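Local coordinates for protein type I site-specific restriction-modification system, R (Restriction) subunit (Vibrio vulnificus, PDB 3H1T) that probably couples ATP hydrolysis to DNA translocation and cleavage, as the HsdR subunit of a type I restriction enzyme, here a fragment containing the helicase-like motor domains, at residues V376-S381 with E577-I582; F425-T430 with D585-V590; N520-R525 with I555-S560; F370-R375 with L550-I555; N528-F533 with F565-F570. All blocks are in the same frame, centred on the assembly; numbering follows the deposited sequence.

Contact 1: V376-S381 with E577-I582; sequences VHRVIS and EDEVVI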
# COMPACT_ATOMS: atom_id res chain seq x y z
N VAL A 376 0.45 20.19 3.71
CA VAL A 376 1.36 20.34 4.82
C VAL A 376 1.30 21.78 5.34
O VAL A 376 1.33 22.73 4.57
CB VAL A 376 2.83 20.03 4.45
CG1 VAL A 376 3.71 20.26 5.67
CG2 VAL A 376 2.97 18.61 3.96
N HIS A 377 1.18 21.91 6.65
CA HIS A 377 1.14 23.21 7.31
C HIS A 377 2.27 23.13 8.31
O HIS A 377 2.12 22.51 9.37
CB HIS A 377 -0.19 23.43 8.03
CG HIS A 377 -1.39 23.32 7.14
ND1 HIS A 377 -1.55 24.08 6.00
CD2 HIS A 377 -2.49 22.54 7.23
CE1 HIS A 377 -2.70 23.77 5.43
NE2 HIS A 377 -3.29 22.84 6.15
N ARG A 378 3.41 23.70 7.95
CA ARG A 378 4.59 23.71 8.80
C ARG A 378 4.41 24.92 9.72
O ARG A 378 4.06 26.02 9.27
CB ARG A 378 5.83 23.86 7.91
CG ARG A 378 7.17 23.53 8.54
CD ARG A 378 8.07 22.76 7.56
NE ARG A 378 7.96 23.20 6.17
CZ ARG A 378 8.29 24.42 5.75
NH1 ARG A 378 8.76 25.31 6.61
NH2 ARG A 378 8.14 24.76 4.47
N VAL A 379 4.59 24.72 11.02
CA VAL A 379 4.44 25.80 11.98
C VAL A 379 5.71 25.97 12.78
O VAL A 379 6.09 25.08 13.53
CB VAL A 379 3.31 25.53 12.96
CG1 VAL A 379 3.09 26.76 13.84
CG2 VAL A 379 2.05 25.17 12.20
N ILE A 380 6.38 27.11 12.62
CA ILE A 380 7.60 27.32 13.37
C ILE A 380 7.43 28.43 14.41
O ILE A 380 6.71 29.42 14.21
CB ILE A 380 8.80 27.67 12.43
CG1 ILE A 380 10.10 27.72 13.25
CG2 ILE A 380 8.60 29.04 11.80
CD1 ILE A 380 10.52 26.39 13.82
N SER A 381 8.10 28.24 15.54
CA SER A 381 8.04 29.20 16.63
C SER A 381 8.92 30.42 16.29
O SER A 381 10.05 30.27 15.81
CB SER A 381 8.50 28.54 17.93
OG SER A 381 7.73 27.37 18.20
N GLU A 577 1.57 23.28 0.46
CA GLU A 577 2.58 23.25 1.49
C GLU A 577 2.91 24.67 1.88
O GLU A 577 3.43 25.43 1.07
CB GLU A 577 3.86 22.56 1.02
CG GLU A 577 4.95 22.53 2.09
CD GLU A 577 6.28 21.96 1.61
OE1 GLU A 577 6.32 21.30 0.54
OE2 GLU A 577 7.30 22.18 2.30
N ASP A 578 2.57 25.04 3.11
CA ASP A 578 2.91 26.36 3.59
C ASP A 578 3.48 26.30 4.99
O ASP A 578 3.42 25.28 5.66
CB ASP A 578 1.72 27.34 3.51
CG ASP A 578 0.41 26.74 3.96
OD1 ASP A 578 0.38 26.02 4.99
OD2 ASP A 578 -0.61 27.01 3.29
N GLU A 579 4.05 27.42 5.41
CA GLU A 579 4.70 27.55 6.69
C GLU A 579 4.22 28.83 7.35
O GLU A 579 4.01 29.84 6.67
CB GLU A 579 6.20 27.58 6.42
CG GLU A 579 7.06 28.04 7.55
CD GLU A 579 8.45 28.40 7.07
OE1 GLU A 579 9.08 27.57 6.39
OE2 GLU A 579 8.90 29.52 7.37
N VAL A 580 4.00 28.79 8.65
CA VAL A 580 3.56 29.97 9.38
C VAL A 580 4.41 30.12 10.62
O VAL A 580 4.86 29.13 11.20
CB VAL A 580 2.06 29.87 9.79
CG1 VAL A 580 1.17 29.90 8.57
CG2 VAL A 580 1.84 28.62 10.60
N VAL A 581 4.66 31.37 11.01
CA VAL A 581 5.44 31.65 12.21
C VAL A 581 4.46 31.89 13.34
O VAL A 581 3.40 32.50 13.16
CB VAL A 581 6.33 32.87 12.00
CG1 VAL A 581 7.00 33.25 13.31
CG2 VAL A 581 7.38 32.55 10.96
N ILE A 582 4.79 31.41 14.52
CA ILE A 582 3.86 31.54 15.63
C ILE A 582 4.58 32.07 16.87
O ILE A 582 5.76 31.75 17.07
CB ILE A 582 3.21 30.13 15.83
CG1 ILE A 582 1.86 30.11 15.13
CG2 ILE A 582 3.22 29.72 17.27
CD1 ILE A 582 0.68 30.31 16.04

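Contact 2: F425-T430 with D585-V590; sequences FAKHLT and DGEEVV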
# COMPACT_ATOMS: atom_id res chain seq x y z
N PHE A 425 0.99 25.15 20.87
CA PHE A 425 0.54 24.20 19.87
C PHE A 425 -0.94 23.92 20.03
O PHE A 425 -1.68 23.90 19.05
CB PHE A 425 1.32 22.90 20.00
CG PHE A 425 2.80 23.07 19.86
CD1 PHE A 425 3.34 24.23 19.31
CD2 PHE A 425 3.66 22.08 20.29
CE1 PHE A 425 4.73 24.39 19.20
CE2 PHE A 425 5.04 22.24 20.19
CZ PHE A 425 5.58 23.39 19.65
N ALA A 426 -1.36 23.73 21.27
CA ALA A 426 -2.77 23.45 21.53
C ALA A 426 -3.64 24.63 21.14
O ALA A 426 -4.73 24.45 20.60
CB ALA A 426 -2.99 23.12 23.00
N LYS A 427 -3.16 25.84 21.38
CA LYS A 427 -3.95 27.01 21.02
C LYS A 427 -4.03 27.10 19.50
O LYS A 427 -5.11 27.27 18.93
CB LYS A 427 -3.35 28.30 21.60
CG LYS A 427 -4.39 29.41 21.74
CD LYS A 427 -3.92 30.75 21.20
CE LYS A 427 -5.00 31.86 21.37
NZ LYS A 427 -6.18 31.71 20.44
N HIS A 428 -2.88 26.97 18.85
CA HIS A 428 -2.86 27.03 17.39
C HIS A 428 -3.69 25.94 16.71
O HIS A 428 -4.38 26.21 15.73
CB HIS A 428 -1.42 26.98 16.89
CG HIS A 428 -1.32 26.99 15.41
ND1 HIS A 428 -1.45 25.85 14.65
CD2 HIS A 428 -1.18 28.02 14.53
CE1 HIS A 428 -1.39 26.17 13.37
NE2 HIS A 428 -1.24 27.48 13.27
N LEU A 429 -3.64 24.72 17.24
CA LEU A 429 -4.42 23.62 16.67
C LEU A 429 -5.92 23.89 16.83
O LEU A 429 -6.73 23.63 15.92
CB LEU A 429 -4.05 22.30 17.37
CG LEU A 429 -4.75 21.03 16.90
CD1 LEU A 429 -4.73 20.98 15.38
CD2 LEU A 429 -4.07 19.80 17.49
N THR A 430 -6.30 24.42 18.00
CA THR A 430 -7.70 24.71 18.29
C THR A 430 -8.27 25.78 17.37
O THR A 430 -9.39 25.65 16.89
CB THR A 430 -7.89 25.15 19.76
OG1 THR A 430 -7.56 24.05 20.63
CG2 THR A 430 -9.34 25.59 20.02
N ASP A 585 2.46 32.30 22.37
CA ASP A 585 1.09 32.00 22.82
C ASP A 585 0.33 31.19 21.78
O ASP A 585 -0.84 30.85 21.98
CB ASP A 585 0.30 33.28 23.10
CG ASP A 585 0.82 34.06 24.29
OD1 ASP A 585 0.71 33.57 25.44
OD2 ASP A 585 1.34 35.17 24.07
N GLY A 586 0.99 30.91 20.66
CA GLY A 586 0.36 30.15 19.60
C GLY A 586 -0.48 31.01 18.66
O GLY A 586 -1.38 30.49 17.98
N GLU A 587 -0.23 32.32 18.65
CA GLU A 587 -0.94 33.22 17.74
C GLU A 587 0.06 33.40 16.59
O GLU A 587 1.27 33.54 16.83
CB GLU A 587 -1.20 34.59 18.40
CG GLU A 587 -1.87 34.52 19.76
CD GLU A 587 -3.39 34.44 19.67
OE1 GLU A 587 -3.90 34.00 18.62
OE2 GLU A 587 -4.08 34.80 20.66
N GLU A 588 -0.41 33.38 15.34
CA GLU A 588 0.53 33.55 14.24
C GLU A 588 0.99 35.01 14.17
O GLU A 588 0.26 35.93 14.57
CB GLU A 588 -0.10 33.18 12.88
CG GLU A 588 -0.68 31.78 12.78
CD GLU A 588 -1.07 31.42 11.34
OE1 GLU A 588 -1.31 32.35 10.54
OE2 GLU A 588 -1.15 30.21 11.01
N VAL A 589 2.18 35.23 13.63
CA VAL A 589 2.72 36.57 13.50
C VAL A 589 3.15 36.81 12.06
O VAL A 589 3.43 35.86 11.33
CB VAL A 589 3.90 36.77 14.46
CG1 VAL A 589 3.43 36.62 15.90
CG2 VAL A 589 4.98 35.75 14.17
N VAL A 590 3.21 38.08 11.65
CA VAL A 590 3.58 38.40 10.27
C VAL A 590 4.62 39.50 10.07
O VAL A 590 5.17 39.99 11.08
CB VAL A 590 2.33 38.78 9.46
CG1 VAL A 590 1.75 37.55 8.79
CG2 VAL A 590 1.30 39.39 10.38
OXT VAL A 590 4.89 39.85 8.89

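Contact 3: N520-R525 with I555-S560; sequences NVVLAR and IDYTGS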
# COMPACT_ATOMS: atom_id res chain seq x y z
N ASN A 520 -6.79 14.93 10.25
CA ASN A 520 -5.63 15.74 10.66
C ASN A 520 -4.58 14.87 11.34
O ASN A 520 -4.89 14.14 12.26
CB ASN A 520 -6.00 16.85 11.66
CG ASN A 520 -6.95 17.88 11.09
OD1 ASN A 520 -6.82 18.31 9.95
ND2 ASN A 520 -7.90 18.31 11.92
N VAL A 521 -3.35 14.97 10.88
CA VAL A 521 -2.25 14.23 11.47
C VAL A 521 -1.32 15.29 12.04
O VAL A 521 -0.74 16.08 11.29
CB VAL A 521 -1.52 13.36 10.41
CG1 VAL A 521 -0.20 12.84 10.98
CG2 VAL A 521 -2.40 12.16 10.01
N VAL A 522 -1.17 15.32 13.36
CA VAL A 522 -0.36 16.35 14.01
C VAL A 522 0.98 15.93 14.64
O VAL A 522 1.04 15.02 15.47
CB VAL A 522 -1.21 17.06 15.08
CG1 VAL A 522 -0.48 18.27 15.62
CG2 VAL A 522 -2.56 17.47 14.48
N LEU A 523 2.04 16.63 14.28
CA LEU A 523 3.39 16.34 14.78
C LEU A 523 3.87 17.25 15.93
O LEU A 523 4.09 18.44 15.74
CB LEU A 523 4.39 16.44 13.62
CG LEU A 523 4.29 15.46 12.47
CD1 LEU A 523 5.36 15.79 11.43
CD2 LEU A 523 4.50 14.05 12.98
N ALA A 524 4.04 16.67 17.11
CA ALA A 524 4.51 17.44 18.26
C ALA A 524 5.59 16.64 18.94
O ALA A 524 5.67 16.59 20.16
CB ALA A 524 3.37 17.72 19.22
N ARG A 525 6.43 16.00 18.14
CA ARG A 525 7.47 15.17 18.68
C ARG A 525 8.67 15.09 17.76
O ARG A 525 8.61 15.46 16.59
CB ARG A 525 6.93 13.76 18.89
CG ARG A 525 6.71 13.02 17.59
CD ARG A 525 6.16 11.66 17.84
NE ARG A 525 6.88 11.03 18.93
CZ ARG A 525 7.31 9.78 18.91
NH1 ARG A 525 7.09 9.03 17.84
NH2 ARG A 525 7.95 9.28 19.95
N ILE A 555 -0.21 18.84 10.11
CA ILE A 555 0.21 20.05 10.81
C ILE A 555 1.52 19.68 11.53
O ILE A 555 1.55 18.79 12.38
CB ILE A 555 -0.86 20.51 11.82
CG1 ILE A 555 -2.16 20.91 11.12
CG2 ILE A 555 -0.36 21.71 12.57
CD1 ILE A 555 -2.98 19.75 10.59
N ASP A 556 2.61 20.36 11.15
CA ASP A 556 3.95 20.10 11.70
C ASP A 556 4.44 21.19 12.66
O ASP A 556 4.81 22.29 12.23
CB ASP A 556 4.94 19.97 10.53
CG ASP A 556 6.28 19.39 10.94
OD1 ASP A 556 6.50 19.14 12.15
OD2 ASP A 556 7.13 19.17 10.05
N TYR A 557 4.48 20.87 13.96
CA TYR A 557 4.91 21.82 14.99
C TYR A 557 6.38 21.65 15.35
O TYR A 557 6.92 22.44 16.12
CB TYR A 557 4.07 21.64 16.26
CG TYR A 557 2.65 22.17 16.11
CD1 TYR A 557 2.41 23.54 16.02
CD2 TYR A 557 1.56 21.29 16.03
CE1 TYR A 557 1.13 24.03 15.85
CE2 TYR A 557 0.26 21.78 15.85
CZ TYR A 557 0.06 23.15 15.77
OH TYR A 557 -1.20 23.64 15.61
N THR A 558 7.02 20.63 14.80
CA THR A 558 8.43 20.40 15.06
C THR A 558 9.25 21.44 14.32
O THR A 558 10.35 21.80 14.73
CB THR A 558 8.87 18.98 14.60
OG1 THR A 558 8.90 18.93 13.16
CG2 THR A 558 7.90 17.93 15.09
N GLY A 559 8.71 21.94 13.21
CA GLY A 559 9.41 22.93 12.42
C GLY A 559 10.63 22.31 11.75
O GLY A 559 11.72 22.89 11.77
N SER A 560 10.45 21.13 11.18
CA SER A 560 11.55 20.45 10.50
C SER A 560 11.24 19.03 10.03
O SER A 560 11.68 18.65 8.94
CB SER A 560 12.78 20.42 11.41
OG SER A 560 12.54 19.67 12.59

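Contact 4: F370-R375 with L550-I555; sequences FLAPYR and LWFNII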
# COMPACT_ATOMS: atom_id res chain seq x y z
N PHE A 370 -6.23 5.60 -4.87
CA PHE A 370 -6.38 4.57 -3.85
C PHE A 370 -5.90 4.97 -2.47
O PHE A 370 -6.17 4.29 -1.49
CB PHE A 370 -5.65 3.30 -4.28
CG PHE A 370 -6.33 2.57 -5.40
CD1 PHE A 370 -7.69 2.28 -5.34
CD2 PHE A 370 -5.60 2.13 -6.50
CE1 PHE A 370 -8.33 1.57 -6.36
CE2 PHE A 370 -6.22 1.41 -7.54
CZ PHE A 370 -7.58 1.13 -7.47
N LEU A 371 -5.17 6.07 -2.40
CA LEU A 371 -4.67 6.60 -1.14
C LEU A 371 -4.98 8.09 -1.19
O LEU A 371 -5.13 8.65 -2.27
CB LEU A 371 -3.17 6.35 -0.98
CG LEU A 371 -2.71 4.91 -0.76
CD1 LEU A 371 -1.20 4.91 -0.60
CD2 LEU A 371 -3.38 4.31 0.48
N ALA A 372 -5.06 8.72 -0.03
CA ALA A 372 -5.42 10.13 0.03
C ALA A 372 -4.30 11.16 -0.06
O ALA A 372 -3.22 10.98 0.49
CB ALA A 372 -6.26 10.39 1.29
N PRO A 373 -4.55 12.27 -0.78
CA PRO A 373 -3.55 13.34 -0.92
C PRO A 373 -3.48 14.18 0.37
O PRO A 373 -4.36 14.07 1.22
CB PRO A 373 -4.05 14.11 -2.15
CG PRO A 373 -5.54 13.92 -2.07
CD PRO A 373 -5.65 12.45 -1.74
N TYR A 374 -2.47 15.03 0.53
CA TYR A 374 -2.35 15.80 1.77
C TYR A 374 -1.81 17.22 1.64
O TYR A 374 -1.16 17.56 0.65
CB TYR A 374 -1.44 15.01 2.73
CG TYR A 374 -0.09 14.66 2.12
CD1 TYR A 374 0.95 15.59 2.07
CD2 TYR A 374 0.12 13.41 1.50
CE1 TYR A 374 2.15 15.30 1.43
CE2 TYR A 374 1.32 13.12 0.86
CZ TYR A 374 2.32 14.06 0.83
OH TYR A 374 3.49 13.74 0.17
N ARG A 375 -2.12 18.04 2.64
CA ARG A 375 -1.62 19.41 2.70
C ARG A 375 -0.67 19.50 3.88
O ARG A 375 -0.94 18.94 4.94
CB ARG A 375 -2.76 20.42 2.94
CG ARG A 375 -3.59 20.76 1.74
CD ARG A 375 -4.55 19.65 1.39
NE ARG A 375 -5.21 19.89 0.11
CZ ARG A 375 -6.09 20.86 -0.13
NH1 ARG A 375 -6.45 21.70 0.84
NH2 ARG A 375 -6.60 21.01 -1.34
N LEU A 550 -11.55 12.48 1.74
CA LEU A 550 -10.85 12.47 0.46
C LEU A 550 -9.39 12.90 0.51
O LEU A 550 -8.61 12.53 -0.37
CB LEU A 550 -11.60 13.33 -0.56
CG LEU A 550 -12.98 12.77 -0.91
CD1 LEU A 550 -13.75 13.73 -1.80
CD2 LEU A 550 -12.78 11.42 -1.58
N TRP A 551 -9.03 13.69 1.51
CA TRP A 551 -7.65 14.14 1.67
C TRP A 551 -7.43 14.49 3.14
O TRP A 551 -8.37 14.47 3.92
CB TRP A 551 -7.37 15.37 0.79
CG TRP A 551 -8.30 16.52 1.03
CD1 TRP A 551 -9.56 16.67 0.54
CD2 TRP A 551 -8.07 17.64 1.88
NE1 TRP A 551 -10.14 17.81 1.03
CE2 TRP A 551 -9.24 18.43 1.87
CE3 TRP A 551 -6.99 18.06 2.67
CZ2 TRP A 551 -9.37 19.62 2.60
CZ3 TRP A 551 -7.11 19.25 3.40
CH2 TRP A 551 -8.29 20.01 3.36
N PHE A 552 -6.19 14.80 3.51
CA PHE A 552 -5.91 15.15 4.90
C PHE A 552 -4.81 16.18 5.09
O PHE A 552 -4.06 16.49 4.15
CB PHE A 552 -5.56 13.90 5.71
CG PHE A 552 -4.26 13.27 5.34
CD1 PHE A 552 -4.11 12.57 4.13
CD2 PHE A 552 -3.17 13.35 6.20
CE1 PHE A 552 -2.90 11.95 3.80
CE2 PHE A 552 -1.96 12.74 5.88
CZ PHE A 552 -1.82 12.04 4.69
N ASN A 553 -4.72 16.71 6.30
CA ASN A 553 -3.72 17.72 6.67
C ASN A 553 -2.64 17.15 7.57
O ASN A 553 -2.91 16.28 8.40
CB ASN A 553 -4.36 18.88 7.46
CG ASN A 553 -5.50 19.52 6.73
OD1 ASN A 553 -5.29 20.24 5.76
ND2 ASN A 553 -6.71 19.25 7.19
N ILE A 554 -1.43 17.65 7.41
CA ILE A 554 -0.32 17.27 8.26
C ILE A 554 0.16 18.59 8.86
O ILE A 554 0.79 19.40 8.17
CB ILE A 554 0.83 16.64 7.47
CG1 ILE A 554 0.42 15.25 6.96
CG2 ILE A 554 2.05 16.51 8.37
CD1 ILE A 554 1.53 14.58 6.10
N ILE A 555 -0.21 18.84 10.11
CA ILE A 555 0.21 20.05 10.81
C ILE A 555 1.52 19.68 11.53
O ILE A 555 1.55 18.79 12.38
CB ILE A 555 -0.86 20.51 11.82
CG1 ILE A 555 -2.16 20.91 11.12
CG2 ILE A 555 -0.36 21.71 12.57
CD1 ILE A 555 -2.98 19.75 10.59

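Contact 5: N528-F533 with F565-F570; sequences NSMSEF and FADPDF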
# COMPACT_ATOMS: atom_id res chain seq x y z
N ASN A 528 12.54 10.24 15.05
CA ASN A 528 13.93 9.85 14.92
C ASN A 528 14.26 8.92 13.76
O ASN A 528 15.41 8.50 13.62
CB ASN A 528 14.46 9.24 16.22
CG ASN A 528 15.96 9.47 16.41
OD1 ASN A 528 16.80 8.74 15.86
ND2 ASN A 528 16.31 10.50 17.19
N SER A 529 13.27 8.61 12.92
CA SER A 529 13.54 7.74 11.77
C SER A 529 12.55 7.90 10.61
O SER A 529 11.40 8.30 10.80
CB SER A 529 13.59 6.26 12.21
OG SER A 529 12.30 5.68 12.31
N MSE A 530 13.01 7.59 9.41
CA MSE A 530 12.18 7.69 8.21
C MSE A 530 10.99 6.72 8.27
O MSE A 530 9.89 7.06 7.83
CB MSE A 530 13.03 7.40 6.96
CG MSE A 530 12.27 7.41 5.64
SE MSE A 530 11.45 9.12 5.14
CE MSE A 530 12.99 9.96 4.34
N SER A 531 11.21 5.52 8.79
CA SER A 531 10.15 4.52 8.91
C SER A 531 9.04 5.04 9.81
O SER A 531 7.86 4.89 9.50
CB SER A 531 10.69 3.20 9.48
OG SER A 531 11.50 2.53 8.52
N GLU A 532 9.42 5.68 10.92
CA GLU A 532 8.44 6.23 11.86
C GLU A 532 7.69 7.38 11.23
O GLU A 532 6.49 7.49 11.41
CB GLU A 532 9.12 6.72 13.15
CG GLU A 532 8.17 7.44 14.11
CD GLU A 532 8.74 7.65 15.51
OE1 GLU A 532 9.62 8.52 15.71
OE2 GLU A 532 8.29 6.93 16.43
N PHE A 533 8.39 8.22 10.50
CA PHE A 533 7.74 9.35 9.86
C PHE A 533 6.63 8.88 8.92
O PHE A 533 5.50 9.37 8.97
CB PHE A 533 8.76 10.18 9.06
CG PHE A 533 8.16 11.38 8.39
CD1 PHE A 533 7.93 12.56 9.11
CD2 PHE A 533 7.81 11.33 7.04
CE1 PHE A 533 7.36 13.68 8.48
CE2 PHE A 533 7.24 12.44 6.40
CZ PHE A 533 7.01 13.62 7.12
N PHE A 565 12.32 14.68 6.52
CA PHE A 565 11.94 13.40 5.93
C PHE A 565 11.21 13.53 4.60
O PHE A 565 10.51 12.61 4.17
CB PHE A 565 11.11 12.63 6.95
CG PHE A 565 11.85 12.33 8.22
CD1 PHE A 565 12.81 11.33 8.26
CD2 PHE A 565 11.62 13.08 9.38
CE1 PHE A 565 13.55 11.06 9.42
CE2 PHE A 565 12.35 12.83 10.56
CZ PHE A 565 13.32 11.81 10.57
N ALA A 566 11.38 14.67 3.93
CA ALA A 566 10.75 14.88 2.63
C ALA A 566 11.22 13.76 1.69
O ALA A 566 12.41 13.47 1.60
CB ALA A 566 11.14 16.24 2.07
N ASP A 567 10.28 13.15 0.99
CA ASP A 567 10.60 12.04 0.10
C ASP A 567 9.65 12.04 -1.09
O ASP A 567 8.65 11.32 -1.10
CB ASP A 567 10.46 10.73 0.89
CG ASP A 567 10.99 9.54 0.13
OD1 ASP A 567 11.26 9.68 -1.07
OD2 ASP A 567 11.12 8.45 0.75
N PRO A 568 9.95 12.84 -2.12
CA PRO A 568 9.11 12.94 -3.32
C PRO A 568 9.03 11.66 -4.15
O PRO A 568 8.02 11.38 -4.79
CB PRO A 568 9.75 14.09 -4.08
CG PRO A 568 10.41 14.89 -2.99
CD PRO A 568 11.05 13.81 -2.19
N ASP A 569 10.10 10.87 -4.14
CA ASP A 569 10.12 9.64 -4.92
C ASP A 569 9.07 8.66 -4.44
O ASP A 569 8.34 8.09 -5.24
CB ASP A 569 11.51 9.00 -4.86
CG ASP A 569 12.55 9.79 -5.63
OD1 ASP A 569 12.15 10.64 -6.46
OD2 ASP A 569 13.76 9.59 -5.41
N PHE A 570 8.97 8.47 -3.13
CA PHE A 570 7.99 7.55 -2.58
C PHE A 570 6.66 8.23 -2.27
O PHE A 570 5.59 7.62 -2.43
CB PHE A 570 8.53 6.88 -1.31
CG PHE A 570 7.74 5.68 -0.88
CD1 PHE A 570 7.92 4.45 -1.51
CD2 PHE A 570 6.78 5.78 0.12
CE1 PHE A 570 7.17 3.35 -1.14
CE2 PHE A 570 6.03 4.68 0.50
CZ PHE A 570 6.22 3.46 -0.14

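Contact 1: V376-S381 with E577-I582
R378 pairs with the adjoining strand through both of its backbone polar atoms: its N donates to D578 O over 2.8 Å, and its O accepts from V580 N over 2.8 Å. The same parallel pairing runs on through I380, which donates to V580 O and accepts from I582 N, and D578 N to V376 O belongs to the same series. In this way strand 576-582 is added beside strand 374-381 in the sheet of the second RecA-like domain, and successive side chains alternate between its faces. H377 and D578 share one face. The D578 carboxylate lies nearly coplanar with the imidazole, and its OD1 takes the ND1 hydrogen on the syn lone pair, 2.9 Å away and almost perfectly straight at 179°. D578 chi1 of 43° puts CG between its own backbone N and carbonyl carbon, on the way to H377. Further along this face, V379 CG2 packs against V580 CG2 at 3.8 Å, beta-branched residues being suited to extended strands. On the reverse face R378 NH2 and E577 OE2 form a salt bridge whose hydrogen bond is weak at 3.5 Å, the two planes standing 90° apart. E579, doubtfully placed, adds negative charge nearby; R378 NE is buried without a modelled partner.

Contact 2: F425-T430 with D585-V590
The H428 imidazole and the E588 carboxylate lie nearly coplanar, their planes 18° apart, with E588 OE2 at the ring edge 3.5 Å from H428 NE2. G586 O also lies near the ring plane, beside the CB end of H428. The other ring nitrogen, H428 ND1, is hydrogen-bonded to Y557 OH, whose ring meets the imidazole almost perpendicularly, and I582 packs on the same histidine. A chi1 of 178° sets CG of H428 anti to the backbone N, and the ring beyond it has its NE2 edge by E588. One residue earlier, K427 lays its aliphatic chain over the turn: CD comes to 3.2 Å from D585 O, and CE to 3.2 Å from E587 OE2. The charged end is less firmly engaged here, since K427 NZ is 3.7 Å from E587 OE1, a long salt bridge, and its stronger partner is D431 on its own helix. A lysine suits this position because its methylenes can cover the backbone while its amine stays among acidic groups. At G586 a CB would be jammed against the preceding carbonyl O by the backbone angles (phi 84°); separately, the nearness of the helix, 5.0 Å from G586 CA to H428 CA, would set it tight against K427 CB. D583 OD1 accepts from the backbone N of D585 and E587, fixing the turn of a beta hairpin between strands 576-582 and 588-589, with helix 422-436 packed against it.

Contact 3: N520-R525 with I555-S560
V521, L523 and I555 knit two parallel strands together at the heart of a beta-alpha-beta unit, in which strand 518-524 passes through helix 530-537 and returns as strand 552-556, the standard connection of a RecA-like domain. The tight part is the paired stretch. L523 N donates to I555 O at 2.9 Å, nearly straight at 175°, and is flanked by the bonds from I555 N to V521 O and from Y557 N to L523 O. V522 CG1 meets the edge of the Y557 ring in its plane, 3.6 Å from CE2. The CG1 branch lies anti to the backbone N of V522 (chi1 -171°), the position from which it reaches the tyrosine. A valine suits the place because its branches can touch both the ring edge and L429 of helix 422-436. On the other face L523 CD1 lies 3.6 Å from D556 OD1, and the same leucine also packs on F533 and I536 of helix 530-537. The residues of the two segments named so far are buried.

Beyond Y557 the backbone pairing ends and the second segment turns off toward helix 561-564. T558 is partly exposed, yet its methyl CG2 still touches R525 O at 3.0 Å. The bend is organised by an Asx turn: D556 OD1 accepts from T558 N at 3.1 Å, from above the carboxylate plane, and from T558 OG1 at 2.6 Å, on the syn side and only 18° out of that plane.

Contact 4: F370-R375 with L550-I555
R375 reaches from its strand over the W551 indole, and nearly every atom of its side chain has a partner. CB lies 3.8 Å from OD1 of N553, whose ND2 bonds to N520 OD1. CG approaches the indole rim at CZ3, and a chi2 of 76° bends the chain at CD, whose own contact in the model is doubtful. NE hovers above the indole near its rim, 3.6 Å from W551 CE3. At the tip CZ stands 4.0 Å from the centroid of the six-membered ring and 11° off its normal, a cation-pi contact, while NH1 is 3.5 Å from W551 CH2. Arginine suits the place because its cation can sit over an aromatic face even at a slant, here with the planes 39° apart. On the opposite face of the sheet Y374 CB sits over the F552 ring, 3.6 Å from its centroid, in a CH-pi contact. Backbone bonds from F552 N to P373 O, R375 N to F552 O and I554 N to R375 O (2.8 Å) set the parallel register. F63 of strand 61-64 also meets R375 and W551; I366 of helix 362-368 covers P373 and Y374, and strand 552-556 lies between strands 374-381 and 518-524.

Contact 5: N528-F533 with F565-F570
F533 holds CG anti to its backbone N (chi1 -179°), while F565 holds CG anti to its carbonyl carbon (chi1 -61°); these torsions bring the two CG atoms close together, and the rings end up nearly parallel but slid apart. Their planes differ by 23° and their centroids stand 5.3 Å apart, so the rings barely overlap; each instead receives the other's CB. F565 CB lies over the F533 ring, 3.6 Å from its centroid, and F533 CB lies over the F565 ring at 4.3 Å, a reciprocal pair of CH-pi contacts. Phenylalanine suits both places, offering a broad apolar face and a methylene to lay on its partner. The far end of the F565 ring reaches the start of the helix, with CE1 3.5 Å from M530 N. M530, modelled as selenomethionine, slides past F565 in the opposite direction. Its SE comes to 4.0 Å from F565 CB and meets the ring only obliquely, as a Met-aromatic contact. S529 OG caps helix 530-537 at E532 N, and D567 OD1 caps helix 568-571 by a weak bond from F570 N. Helix 530-537 belongs to the second RecA-like domain and leads into a QIVGRGTR sequence that resembles helicase motif VI. D567 OD2 forms salt bridges with R343 and K534, and S531 OG bonds to D345; the contact thus joins the starts of both helices beside the loop after strand 333-338 of the first motor sheet.

Contacts 1, 3 and 4 follow one sheet from strand to strand. Contacts 3 and 4 share I555 and use opposite edges of strand 552-556, their centres about 14 Å apart; contacts 1 and 4 both use strand 374-381. V379 N to D556 O, at 2.7 Å, ties contact 1 to contact 3. Contact 2 adds the hairpin's last strand through V589 N to V581 O, 3.0 Å. Contact 5, about 26 Å centre to centre from contact 2, faces the first motor domain, where related superfamily 2 enzymes bind nucleotide between the domains; contacts 1 and 2 probably lie farther from such a site. R525 NH1 to E532 OE2, a 2.8 Å salt bridge, connects contact 5 with contact 3.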